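Local atomic coordinates of fervidolysin (Fervidobacterium pennivorans, PDB entry 1R6V), a protein that degrades keratin into peptides as a calcium-binding, subtilisin-like serine protease, allowing its bacterium to grow on native feathers. Residues A[447-457]-A[543-554]; A[462-470]-A[479-490]. The protein carries 1 engineered substitution. One frame throughout, in Å; residues are numbered along the deposited sequence.

Interaction 1 (A[447-457]-A[543-554]); sequences VEEFQVVVTDA and VSPDATQLNVNF
F450 reaches from strand 449-455 into the start of segment 543-554, and each part of its side chain meets something different. Its CB lies 4.1 Å from V543 CG1. With CG anti to the backbone N (chi1 174°), the ring swings toward the other strand: CD1 comes to 3.4 Å from the carbonyl O of T548, CE1 approaches V543 CG2, and CZ, at the tip, packs 3.8 Å from L550 CB. V543 CG2 stands over one ring face, 3.7 Å from the centroid and 12° off the normal, a CH-pi contact. The far end repeats this with roles exchanged: V454 CG1 sits centrally over a face of the F554 ring, 3.8 Å from its centroid. Between the two rings V452, L550, V454 and V552 line the same inward surface: CG2 methyls of V452 and V454 pack on L550 CB and V552 CB respectively, and V452 CG1 meets V552 CG2. The axes of strands 449-455 and 549-553 run nearly parallel and approach to 4.7 Å. Six backbone hydrogen bonds join the segments, from Q451 N to T548 O at one end to F554 N to T455 O at the other. On the outer surface V453 CG2 rests against the extended side chain of Q549, 3.8 Å from its CD. Strand 549-553 is an outer strand of a three-strand mixed sheet whose apolar surface faces the antiparallel sheet containing 466-471 and 535-543: one layer of a beta-sandwich domain.

Interaction 2 (A[462-470]-A[479-490]); sequences GVPTVFVSM and YAKTGPDGIARF
Strands 466-470 and 479-481 run antiparallel as the arms of a beta hairpin, their axes approaching to 4.8 Å at an angle of 164°, while strand 487-490 lies in the facing layer of the beta sandwich, its axis passing 8.4 Å from that of 466-470. V468 and A480 form the hydrogen-bonded pair, with F467-K481 and S469-Y479 as non-hydrogen-bonded pairs beside it. Beyond K481, T482 adds side-chain bonds to the backbone pairing. Its OG1, held between the backbone N and the carbonyl carbon (chi1 60°), donates to V463 O at 2.6 Å, in the carbonyl plane and on a lone pair, and accepts the N-H of V466 at 2.8 Å. T482 N and O bond in turn to V466 O and T465 N, the latter N-H arriving from above the carbonyl plane. This buried hydroxyl therefore ties the irregular 463-466 backbone to the hairpin. The type I turn 483-486 then reverses the chain toward the other layer, and the CA atoms of its G486 and of G462 pack 3.8 Å apart. On the hairpin surface away from the sandwich interior, Y479 and F467 run alongside each other, with Y479 OH at the edge of the F467 ring, 3.5 Å from CD2. Inward, V468 divides its branches between two partners of the facing strand: CG2 meets A488 CB, and CG1 meets CZ of F490. M470 runs antiparallel to F490, and the bend at chi3 (63°) accompanies a Met-aromatic contact in which SD stands over the ring centre, 3.5 Å from the centroid.

Interactions 1 and 2 belong to one Ig-like beta-sandwich domain, their centres about 10 Å apart. Strand 446-455 of interaction 1 pairs with strand 487-494 of interaction 2, and F450 O receives F490 N at 2.8 Å, a probable hydrogen bond. At the outer surface the E449 OE2-R489 NH2 salt bridge, 2.7 Å, spans the same two strands. Inside, F450 CE2 packs 3.6 Å from M470 CE, and V452 touches V468, so the hairpin faces the sheet to which both interactions contribute strands. Both contacts lie away from the inferred charge relay, where A200 is an engineered substitution, and from the calcium site; the beta-sandwich domains may mediate interactions with substrate.

Interaction 1 (A[447-457]-A[543-554])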
loop_
_atom_site.group_PDB
_atom_site.type_symbol
_atom_site.label_atom_id
_atom_site.label_comp_id
_atom_site.label_asym_id
_atom_site.label_seq_id
_atom_site.Cartn_x
_atom_site.Cartn_y
_atom_site.Cartn_z
ATOM N N VAL A 447 -13.837 14.198 -0.631
ATOM C CA VAL A 447 -14.143 13.926 -2.034
ATOM C C VAL A 447 -14.035 12.418 -2.252
ATOM O O VAL A 447 -13.213 11.739 -1.628
ATOM C CB VAL A 447 -13.175 14.643 -3.014
ATOM C CG1 VAL A 447 -13.368 16.155 -2.940
ATOM C CG2 VAL A 447 -11.740 14.270 -2.697
ATOM N N GLU A 448 -14.884 11.893 -3.128
ATOM C CA GLU A 448 -14.852 10.469 -3.419
ATOM C C GLU A 448 -13.500 10.076 -3.984
ATOM O O GLU A 448 -12.978 9.003 -3.678
ATOM C CB GLU A 448 -15.966 10.110 -4.406
ATOM C CG GLU A 448 -17.320 10.085 -3.732
ATOM C CD GLU A 448 -18.460 9.914 -4.705
ATOM O OE1 GLU A 448 -18.370 9.023 -5.576
ATOM O OE2 GLU A 448 -19.451 10.667 -4.584
ATOM N N GLU A 449 -12.933 10.957 -4.801
ATOM C CA GLU A 449 -11.636 10.693 -5.396
ATOM C C GLU A 449 -10.940 11.926 -5.942
ATOM O O GLU A 449 -11.553 12.774 -6.592
ATOM C CB GLU A 449 -11.749 9.662 -6.527
ATOM C CG GLU A 449 -10.393 9.339 -7.161
ATOM C CD GLU A 449 -10.311 7.919 -7.689
ATOM O OE1 GLU A 449 -10.170 6.981 -6.873
ATOM O OE2 GLU A 449 -10.403 7.744 -8.916
ATOM N N PHE A 450 -9.649 12.019 -5.646
ATOM C CA PHE A 450 -8.802 13.091 -6.157
ATOM C C PHE A 450 -7.666 12.353 -6.863
ATOM O O PHE A 450 -7.167 11.359 -6.342
ATOM C CB PHE A 450 -8.219 13.935 -5.016
ATOM C CG PHE A 450 -7.230 14.958 -5.479
ATOM C CD1 PHE A 450 -7.633 16.007 -6.307
ATOM C CD2 PHE A 450 -5.882 14.850 -5.124
ATOM C CE1 PHE A 450 -6.705 16.933 -6.784
ATOM C CE2 PHE A 450 -4.942 15.764 -5.589
ATOM C CZ PHE A 450 -5.348 16.812 -6.422
ATOM N N GLN A 451 -7.272 12.810 -8.045
ATOM C CA GLN A 451 -6.165 12.142 -8.739
ATOM C C GLN A 451 -5.107 13.131 -9.164
ATOM O O GLN A 451 -5.409 14.289 -9.454
ATOM C CB GLN A 451 -6.654 11.419 -9.992
ATOM C CG GLN A 451 -7.593 10.251 -9.744
ATOM C CD GLN A 451 -7.902 9.480 -11.018
ATOM O OE1 GLN A 451 -7.870 10.039 -12.116
ATOM N NE2 GLN A 451 -8.213 8.195 -10.875
ATOM N N VAL A 452 -3.855 12.678 -9.176
ATOM C CA VAL A 452 -2.756 13.497 -9.661
ATOM C C VAL A 452 -2.246 12.653 -10.829
ATOM O O VAL A 452 -1.918 11.479 -10.660
ATOM C CB VAL A 452 -1.641 13.725 -8.597
ATOM C CG1 VAL A 452 -0.476 14.509 -9.224
ATOM C CG2 VAL A 452 -2.205 14.538 -7.409
ATOM N N VAL A 453 -2.247 13.241 -12.019
ATOM C CA VAL A 453 -1.809 12.550 -13.228
ATOM C C VAL A 453 -0.524 13.207 -13.716
ATOM O O VAL A 453 -0.538 14.373 -14.100
ATOM C CB VAL A 453 -2.867 12.660 -14.347
ATOM C CG1 VAL A 453 -2.479 11.765 -15.519
ATOM C CG2 VAL A 453 -4.251 12.269 -13.812
ATOM N N VAL A 454 0.579 12.460 -13.697
ATOM C CA VAL A 454 1.885 12.986 -14.133
ATOM C C VAL A 454 2.216 12.380 -15.496
ATOM O O VAL A 454 2.184 11.165 -15.649
ATOM C CB VAL A 454 3.000 12.602 -13.125
ATOM C CG1 VAL A 454 4.327 13.291 -13.495
ATOM C CG2 VAL A 454 2.576 12.986 -11.706
ATOM N N THR A 455 2.528 13.225 -16.478
ATOM C CA THR A 455 2.845 12.753 -17.828
ATOM C C THR A 455 4.103 13.448 -18.322
ATOM O O THR A 455 4.669 14.275 -17.612
ATOM C CB THR A 455 1.730 13.097 -18.831
ATOM O OG1 THR A 455 1.548 14.518 -18.862
ATOM C CG2 THR A 455 0.421 12.436 -18.438
ATOM N N ASP A 456 4.537 13.103 -19.531
ATOM C CA ASP A 456 5.704 13.759 -20.107
ATOM C C ASP A 456 5.245 15.142 -20.567
ATOM O O ASP A 456 4.080 15.506 -20.389
ATOM C CB ASP A 456 6.304 12.942 -21.271
ATOM C CG ASP A 456 5.292 12.577 -22.337
ATOM O OD1 ASP A 456 4.178 13.126 -22.356
ATOM O OD2 ASP A 456 5.628 11.730 -23.191
ATOM N N ALA A 457 6.154 15.910 -21.155
ATOM C CA ALA A 457 5.860 17.277 -21.588
ATOM C C ALA A 457 4.614 17.477 -22.447
ATOM O O ALA A 457 3.831 18.397 -22.199
ATOM C CB ALA A 457 7.079 17.858 -22.302
ATOM N N VAL A 543 -8.449 21.186 -3.198
ATOM C CA VAL A 543 -9.093 19.942 -3.597
ATOM C C VAL A 543 -10.555 20.028 -3.174
ATOM O O VAL A 543 -10.846 20.438 -2.061
ATOM C CB VAL A 543 -8.410 18.736 -2.916
ATOM C CG1 VAL A 543 -9.241 17.464 -3.136
ATOM C CG2 VAL A 543 -7.008 18.557 -3.502
ATOM N N SER A 544 -11.467 19.659 -4.070
ATOM C CA SER A 544 -12.900 19.708 -3.767
ATOM C C SER A 544 -13.656 18.975 -4.862
ATOM O O SER A 544 -13.062 18.516 -5.820
ATOM C CB SER A 544 -13.373 21.158 -3.738
ATOM O OG SER A 544 -13.410 21.682 -5.057
ATOM N N PRO A 545 -14.984 18.861 -4.737
ATOM C CA PRO A 545 -15.713 18.160 -5.795
ATOM C C PRO A 545 -15.627 18.867 -7.150
ATOM O O PRO A 545 -15.940 18.279 -8.182
ATOM C CB PRO A 545 -17.139 18.075 -5.238
ATOM C CG PRO A 545 -17.217 19.200 -4.270
ATOM C CD PRO A 545 -15.864 19.201 -3.610
ATOM N N ASP A 546 -15.187 20.123 -7.140
ATOM C CA ASP A 546 -15.043 20.919 -8.363
ATOM C C ASP A 546 -13.609 20.890 -8.876
ATOM O O ASP A 546 -13.314 21.414 -9.947
ATOM C CB ASP A 546 -15.421 22.374 -8.096
ATOM C CG ASP A 546 -16.852 22.529 -7.667
ATOM O OD1 ASP A 546 -17.121 23.417 -6.833
ATOM O OD2 ASP A 546 -17.706 21.770 -8.172
ATOM N N ALA A 547 -12.713 20.299 -8.097
ATOM C CA ALA A 547 -11.309 20.214 -8.483
ATOM C C ALA A 547 -10.812 18.865 -7.969
ATOM O O ALA A 547 -10.197 18.774 -6.903
ATOM C CB ALA A 547 -10.520 21.362 -7.862
ATOM N N THR A 548 -11.086 17.832 -8.763
ATOM C CA THR A 548 -10.751 16.453 -8.411
ATOM C C THR A 548 -9.540 15.870 -9.110
ATOM O O THR A 548 -9.236 14.683 -8.947
ATOM C CB THR A 548 -11.922 15.520 -8.716
ATOM O OG1 THR A 548 -12.172 15.514 -10.125
ATOM C CG2 THR A 548 -13.179 15.991 -7.992
ATOM N N GLN A 549 -8.853 16.691 -9.883
ATOM C CA GLN A 549 -7.685 16.218 -10.601
ATOM C C GLN A 549 -6.637 17.295 -10.786
ATOM O O GLN A 549 -6.965 18.446 -11.057
ATOM C CB GLN A 549 -8.102 15.696 -11.971
ATOM C CG GLN A 549 -6.976 15.002 -12.712
ATOM C CD GLN A 549 -7.455 14.355 -13.984
ATOM O OE1 GLN A 549 -7.254 14.882 -15.072
ATOM N NE2 GLN A 549 -8.104 13.206 -13.850
ATOM N N LEU A 550 -5.373 16.905 -10.640
ATOM C CA LEU A 550 -4.243 17.813 -10.824
ATOM C C LEU A 550 -3.378 17.148 -11.888
ATOM O O LEU A 550 -2.987 15.993 -11.729
ATOM C CB LEU A 550 -3.431 17.941 -9.533
ATOM C CG LEU A 550 -2.477 19.126 -9.317
ATOM C CD1 LEU A 550 -1.242 18.628 -8.618
ATOM C CD2 LEU A 550 -2.117 19.816 -10.608
ATOM N N ASN A 551 -3.101 17.869 -12.972
ATOM C CA ASN A 551 -2.283 17.329 -14.053
ATOM C C ASN A 551 -0.903 17.951 -13.966
ATOM O O ASN A 551 -0.772 19.167 -13.836
ATOM C CB ASN A 551 -2.896 17.657 -15.421
ATOM C CG ASN A 551 -4.301 17.119 -15.577
ATOM O OD1 ASN A 551 -4.525 15.914 -15.511
ATOM N ND2 ASN A 551 -5.263 18.019 -15.782
ATOM N N VAL A 552 0.124 17.109 -14.038
ATOM C CA VAL A 552 1.502 17.567 -13.962
ATOM C C VAL A 552 2.229 17.118 -15.228
ATOM O O VAL A 552 2.113 15.964 -15.648
ATOM C CB VAL A 552 2.208 16.967 -12.716
ATOM C CG1 VAL A 552 3.641 17.457 -12.641
ATOM C CG2 VAL A 552 1.449 17.349 -11.448
ATOM N N ASN A 553 2.954 18.039 -15.852
ATOM C CA ASN A 553 3.690 17.715 -17.066
ATOM C C ASN A 553 5.181 17.890 -16.830
ATOM O O ASN A 553 5.664 19.005 -16.632
ATOM C CB ASN A 553 3.233 18.615 -18.217
ATOM C CG ASN A 553 1.793 18.366 -18.609
ATOM O OD1 ASN A 553 1.480 17.372 -19.262
ATOM N ND2 ASN A 553 0.906 19.260 -18.201
ATOM N N PHE A 554 5.904 16.776 -16.832
ATOM C CA PHE A 554 7.344 16.803 -16.634
ATOM C C PHE A 554 8.021 17.212 -17.942
ATOM O O PHE A 554 7.457 17.051 -19.028
ATOM C CB PHE A 554 7.850 15.404 -16.224
ATOM C CG PHE A 554 7.759 15.116 -14.742
ATOM C CD1 PHE A 554 7.342 16.092 -13.842
ATOM C CD2 PHE A 554 8.140 13.874 -14.242
ATOM C CE1 PHE A 554 7.310 15.847 -12.471
ATOM C CE2 PHE A 554 8.113 13.619 -12.868
ATOM C CZ PHE A 554 7.697 14.608 -11.978
#

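Interaction 2 (A[462-470]-A[479-490])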
loop_
_atom_site.group_PDB
_atom_site.type_symbol
_atom_site.label_atom_id
_atom_site.label_comp_id
_atom_site.label_asym_id
_atom_site.label_seq_id
_atom_site.Cartn_x
_atom_site.Cartn_y
_atom_site.Cartn_z
ATOM N N GLY A 462 2.080 8.498 -19.446
ATOM C CA GLY A 462 2.093 8.688 -18.009
ATOM C C GLY A 462 3.455 8.280 -17.455
ATOM O O GLY A 462 4.095 7.360 -17.977
ATOM N N VAL A 463 3.898 8.940 -16.391
ATOM C CA VAL A 463 5.192 8.639 -15.779
ATOM C C VAL A 463 4.954 7.811 -14.519
ATOM O O VAL A 463 4.323 8.267 -13.561
ATOM C CB VAL A 463 5.956 9.934 -15.383
ATOM C CG1 VAL A 463 7.358 9.593 -14.934
ATOM C CG2 VAL A 463 5.980 10.908 -16.546
ATOM N N PRO A 464 5.461 6.576 -14.501
ATOM C CA PRO A 464 5.287 5.695 -13.347
ATOM C C PRO A 464 6.279 5.877 -12.201
ATOM O O PRO A 464 7.418 6.300 -12.401
ATOM C CB PRO A 464 5.377 4.303 -13.969
ATOM C CG PRO A 464 6.379 4.499 -15.057
ATOM C CD PRO A 464 6.030 5.848 -15.653
ATOM N N THR A 465 5.812 5.529 -11.004
ATOM C CA THR A 465 6.586 5.593 -9.764
ATOM C C THR A 465 6.994 6.992 -9.319
ATOM O O THR A 465 8.020 7.175 -8.662
ATOM C CB THR A 465 7.854 4.682 -9.806
ATOM O OG1 THR A 465 8.884 5.295 -10.591
ATOM C CG2 THR A 465 7.507 3.321 -10.404
ATOM N N VAL A 466 6.194 7.979 -9.697
ATOM C CA VAL A 466 6.444 9.351 -9.274
ATOM C C VAL A 466 5.755 9.465 -7.914
ATOM O O VAL A 466 4.611 9.016 -7.746
ATOM C CB VAL A 466 5.834 10.350 -10.274
ATOM C CG1 VAL A 466 5.852 11.766 -9.689
ATOM C CG2 VAL A 466 6.635 10.319 -11.577
ATOM N N PHE A 467 6.450 10.033 -6.936
ATOM C CA PHE A 467 5.884 10.183 -5.601
ATOM C C PHE A 467 5.003 11.422 -5.582
ATOM O O PHE A 467 5.343 12.441 -6.178
ATOM C CB PHE A 467 6.991 10.340 -4.554
ATOM C CG PHE A 467 8.323 9.766 -4.976
ATOM C CD1 PHE A 467 9.178 10.481 -5.826
ATOM C CD2 PHE A 467 8.734 8.521 -4.510
ATOM C CE1 PHE A 467 10.426 9.955 -6.203
ATOM C CE2 PHE A 467 9.973 7.986 -4.877
ATOM C CZ PHE A 467 10.821 8.706 -5.723
ATOM N N VAL A 468 3.857 11.325 -4.914
ATOM C CA VAL A 468 2.954 12.466 -4.816
ATOM C C VAL A 468 2.621 12.619 -3.347
ATOM O O VAL A 468 2.019 11.739 -2.720
ATOM C CB VAL A 468 1.662 12.259 -5.635
ATOM C CG1 VAL A 468 0.732 13.474 -5.463
ATOM C CG2 VAL A 468 2.001 12.086 -7.106
ATOM N N SER A 469 3.027 13.758 -2.804
ATOM C CA SER A 469 2.844 14.052 -1.397
ATOM C C SER A 469 1.904 15.239 -1.225
ATOM O O SER A 469 2.169 16.307 -1.764
ATOM C CB SER A 469 4.222 14.374 -0.808
ATOM O OG SER A 469 4.180 14.545 0.588
ATOM N N MET A 470 0.798 15.048 -0.504
ATOM C CA MET A 470 -0.154 16.145 -0.274
ATOM C C MET A 470 0.066 16.564 1.169
ATOM O O MET A 470 -0.302 15.849 2.090
ATOM C CB MET A 470 -1.597 15.669 -0.495
ATOM C CG MET A 470 -1.835 15.048 -1.878
ATOM S SD MET A 470 -3.533 14.433 -2.175
ATOM C CE MET A 470 -4.514 16.073 -2.053
ATOM N N TYR A 479 -0.183 10.328 0.759
ATOM C CA TYR A 479 0.929 9.950 -0.098
ATOM C C TYR A 479 0.527 8.799 -1.006
ATOM O O TYR A 479 -0.228 7.922 -0.599
ATOM C CB TYR A 479 2.122 9.534 0.772
ATOM C CG TYR A 479 3.295 8.933 0.014
ATOM C CD1 TYR A 479 3.323 7.571 -0.307
ATOM C CD2 TYR A 479 4.372 9.721 -0.375
ATOM C CE1 TYR A 479 4.405 7.014 -1.001
ATOM C CE2 TYR A 479 5.460 9.172 -1.069
ATOM C CZ TYR A 479 5.467 7.823 -1.378
ATOM O OH TYR A 479 6.537 7.294 -2.071
ATOM N N ALA A 480 1.021 8.817 -2.236
ATOM C CA ALA A 480 0.758 7.744 -3.192
ATOM C C ALA A 480 1.780 7.820 -4.314
ATOM O O ALA A 480 2.367 8.867 -4.573
ATOM C CB ALA A 480 -0.645 7.857 -3.770
ATOM N N LYS A 481 1.988 6.703 -4.988
ATOM C CA LYS A 481 2.936 6.664 -6.092
ATOM C C LYS A 481 2.167 6.477 -7.396
ATOM O O LYS A 481 1.189 5.729 -7.441
ATOM C CB LYS A 481 3.893 5.502 -5.873
ATOM C CG LYS A 481 4.603 5.588 -4.535
ATOM C CD LYS A 481 5.472 4.374 -4.260
ATOM C CE LYS A 481 6.823 4.497 -4.927
ATOM N NZ LYS A 481 7.708 3.358 -4.534
ATOM N N THR A 482 2.598 7.135 -8.465
ATOM C CA THR A 482 1.879 6.978 -9.723
ATOM C C THR A 482 2.058 5.571 -10.272
ATOM O O THR A 482 3.116 4.963 -10.115
ATOM C CB THR A 482 2.330 7.999 -10.801
ATOM O OG1 THR A 482 3.724 7.823 -11.080
ATOM C CG2 THR A 482 2.073 9.443 -10.327
ATOM N N GLY A 483 1.006 5.060 -10.904
ATOM C CA GLY A 483 1.062 3.732 -11.492
ATOM C C GLY A 483 1.559 3.817 -12.926
ATOM O O GLY A 483 2.016 4.881 -13.368
ATOM N N PRO A 484 1.470 2.720 -13.692
ATOM C CA PRO A 484 1.931 2.718 -15.083
ATOM C C PRO A 484 1.327 3.789 -15.984
ATOM O O PRO A 484 1.929 4.167 -16.995
ATOM C CB PRO A 484 1.587 1.309 -15.560
ATOM C CG PRO A 484 0.382 0.956 -14.742
ATOM C CD PRO A 484 0.780 1.456 -13.367
ATOM N N ASP A 485 0.134 4.267 -15.647
ATOM C CA ASP A 485 -0.490 5.295 -16.472
ATOM C C ASP A 485 -0.265 6.695 -15.923
ATOM O O ASP A 485 -0.912 7.645 -16.354
ATOM C CB ASP A 485 -1.988 5.036 -16.632
ATOM C CG ASP A 485 -2.281 3.691 -17.287
ATOM O OD1 ASP A 485 -1.535 3.285 -18.211
ATOM O OD2 ASP A 485 -3.269 3.041 -16.882
ATOM N N GLY A 486 0.654 6.811 -14.966
ATOM C CA GLY A 486 0.982 8.105 -14.391
ATOM C C GLY A 486 -0.019 8.647 -13.388
ATOM O O GLY A 486 0.079 9.794 -12.947
ATOM N N ILE A 487 -0.970 7.820 -12.996
ATOM C CA ILE A 487 -1.978 8.293 -12.060
ATOM C C ILE A 487 -1.757 7.866 -10.619
ATOM O O ILE A 487 -1.470 6.705 -10.343
ATOM C CB ILE A 487 -3.380 7.831 -12.516
ATOM C CG1 ILE A 487 -3.656 8.371 -13.923
ATOM C CG2 ILE A 487 -4.445 8.313 -11.523
ATOM C CD1 ILE A 487 -4.815 7.711 -14.635
ATOM N N ALA A 488 -1.868 8.826 -9.700
ATOM C CA ALA A 488 -1.761 8.547 -8.272
ATOM C C ALA A 488 -3.184 8.877 -7.827
ATOM O O ALA A 488 -3.649 10.006 -8.019
ATOM C CB ALA A 488 -0.755 9.481 -7.594
ATOM N N ARG A 489 -3.874 7.892 -7.260
ATOM C CA ARG A 489 -5.264 8.060 -6.849
ATOM C C ARG A 489 -5.397 8.214 -5.357
ATOM O O ARG A 489 -4.776 7.475 -4.593
ATOM C CB ARG A 489 -6.106 6.845 -7.271
ATOM C CG ARG A 489 -5.968 6.428 -8.721
ATOM C CD ARG A 489 -6.825 5.192 -9.005
ATOM N NE ARG A 489 -8.250 5.514 -9.061
ATOM C CZ ARG A 489 -9.196 4.693 -9.515
ATOM N NH1 ARG A 489 -8.880 3.479 -9.958
ATOM N NH2 ARG A 489 -10.463 5.090 -9.539
ATOM N N PHE A 490 -6.245 9.160 -4.951
ATOM C CA PHE A 490 -6.487 9.433 -3.538
ATOM C C PHE A 490 -7.983 9.325 -3.249
ATOM O O PHE A 490 -8.695 10.314 -3.340
ATOM C CB PHE A 490 -6.006 10.850 -3.195
ATOM C CG PHE A 490 -4.518 11.025 -3.343
ATOM C CD1 PHE A 490 -3.950 11.302 -4.582
ATOM C CD2 PHE A 490 -3.689 10.882 -2.241
ATOM C CE1 PHE A 490 -2.567 11.433 -4.724
ATOM C CE2 PHE A 490 -2.305 11.010 -2.366
ATOM C CZ PHE A 490 -1.746 11.285 -3.610
#